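PDB 6N2B: tapirin from Caldicellulosiruptor kristjanssonii, which probably binds cellulose through its C-terminal beta-helix domain, attaching cells of this extremely thermophilic bacterium to plant biomass, and carries a bound calcium ion. Local coordinates for residues A[464-467]-A[468-472]. Residues are numbered along the deposited sequence; the frame is centred on the assembly and turned at random.
With CA (calcium ion), chain C.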
loop_
_atom_site.group_PDB
_atom_site.type_symbol
_atom_site.label_atom_id
_atom_site.label_comp_id
_atom_site.label_asym_id
_atom_site.label_seq_id
_atom_site.Cartn_x
_atom_site.Cartn_y
_atom_site.Cartn_z
ATOM N N THR A 464 23.106 -17.872 7.581
ATOM C CA THR A 464 23.822 -18.993 6.982
ATOM C C THR A 464 23.980 -18.804 5.475
ATOM O O THR A 464 25.101 -18.830 4.948
ATOM C CB THR A 464 23.104 -20.313 7.286
ATOM O OG1 THR A 464 23.049 -20.524 8.704
ATOM C CG2 THR A 464 23.835 -21.481 6.646
ATOM N N GLU A 465 22.868 -18.602 4.765
ATOM C CA GLU A 465 22.914 -18.557 3.309
ATOM C C GLU A 465 23.779 -17.406 2.807
ATOM O O GLU A 465 24.651 -17.604 1.953
ATOM C CB GLU A 465 21.506 -18.448 2.736
ATOM C CG GLU A 465 21.482 -18.419 1.222
ATOM C CD GLU A 465 21.543 -19.819 0.646
ATOM O OE1 GLU A 465 21.458 -20.763 1.466
ATOM O OE2 GLU A 465 21.666 -19.974 -0.599
ATOM N N VAL A 466 23.560 -16.195 3.321
ATOM C CA VAL A 466 24.292 -15.038 2.803
ATOM C C VAL A 466 25.801 -15.222 2.982
ATOM O O VAL A 466 26.577 -15.052 2.036
ATOM C CB VAL A 466 23.786 -13.736 3.462
ATOM C CG1 VAL A 466 24.742 -12.596 3.211
ATOM C CG2 VAL A 466 22.389 -13.358 2.942
ATOM N N ASN A 467 26.237 -15.585 4.191
ATOM C CA ASN A 467 27.668 -15.759 4.452
ATOM C C ASN A 467 28.291 -16.818 3.562
ATOM O O ASN A 467 29.461 -16.709 3.181
ATOM C CB ASN A 467 27.905 -16.161 5.908
ATOM C CG ASN A 467 27.973 -14.987 6.825
ATOM O OD1 ASN A 467 28.933 -14.195 6.798
ATOM N ND2 ASN A 467 26.952 -14.870 7.685
ATOM N N SER A 468 27.558 -17.890 3.283
ATOM C CA SER A 468 28.130 -18.931 2.445
ATOM C C SER A 468 28.446 -18.401 1.049
ATOM O O SER A 468 29.470 -18.763 0.456
ATOM C CB SER A 468 27.174 -20.111 2.367
ATOM O OG SER A 468 26.033 -19.745 1.597
ATOM N N LYS A 469 27.575 -17.540 0.504
ATOM C CA LYS A 469 27.766 -17.086 -0.866
ATOM C C LYS A 469 28.764 -15.945 -0.951
ATOM O O LYS A 469 29.508 -15.850 -1.940
ATOM C CB LYS A 469 26.440 -16.659 -1.498
ATOM C CG LYS A 469 25.391 -17.792 -1.612
ATOM C CD LYS A 469 25.917 -18.958 -2.425
ATOM C CE LYS A 469 24.834 -19.908 -2.856
ATOM N NZ LYS A 469 23.808 -19.343 -3.778
ATOM N N LEU A 470 28.825 -15.098 0.084
ATOM C CA LEU A 470 29.588 -13.861 0.032
ATOM C C LEU A 470 30.872 -13.885 0.836
ATOM O O LEU A 470 31.665 -12.943 0.722
ATOM C CB LEU A 470 28.726 -12.703 0.530
ATOM C CG LEU A 470 27.396 -12.493 -0.189
ATOM C CD1 LEU A 470 26.830 -11.139 0.213
ATOM C CD2 LEU A 470 27.544 -12.591 -1.705
ATOM N N GLY A 471 31.095 -14.923 1.646
ATOM C CA GLY A 471 32.187 -14.938 2.597
ATOM C C GLY A 471 32.068 -13.904 3.692
ATOM O O GLY A 471 33.017 -13.720 4.456
ATOM N N SER A 472 30.939 -13.206 3.771
ATOM C CA SER A 472 30.640 -12.251 4.835
ATOM C C SER A 472 29.176 -11.863 4.688
ATOM O O SER A 472 28.442 -12.433 3.870
ATOM C CB SER A 472 31.553 -11.023 4.776
ATOM O OG SER A 472 31.366 -10.287 3.572
HETATM CA CA CA C . 21.542 -22.844 0.115
#
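Glu-465 and Lys-469, one helical turn apart, make a local i to i+4 contact near the C-terminal end of helix 459-470, which lies at one end of the beta-helix domain beside its calcium site. Their side chains run side by side and point the same way, ending in a long salt bridge, Glu-465 OE2 to Lys-469 NZ 3.9 Å. OE1 of Glu-465 is the oxygen bonded to the calcium ion, at 2.5 Å; Glu-465 OE2 lies close by, 3.0 Å from the ion, and is hydrogen-bonded to Ser-438 OG, which also pairs with Lys-469 NZ. CG of Glu-465 stands anti to the backbone N (chi1 -179°), and a bend at chi2 brings the carboxylate to the metal, where Asp-429 and the carbonyls of Val-431, Ala-433 and Leu-436 also bind. On the neighbouring face, Val-466 CG1 meets Leu-470 CD1 at 3.9 Å, an apolar pair that Phe-473 and Trp-447 extend from the loops. The helix then gives way at Gly-471, whose positive phi favours glycine and whose N bonds only weakly to Asn-467 O. The backbone carbonyl of Glu-465 is gripped twice, by Lys-469 N and by the hydroxyl of Ser-468. An alanine in place of Ser-468 is likely to leave that carbonyl without its hydroxyl donor, with the Lys-469 amide still bonded to it. Ser-468 OG lies 2.6 Å from Glu-465 O, tilted 24° from the carbonyl plane.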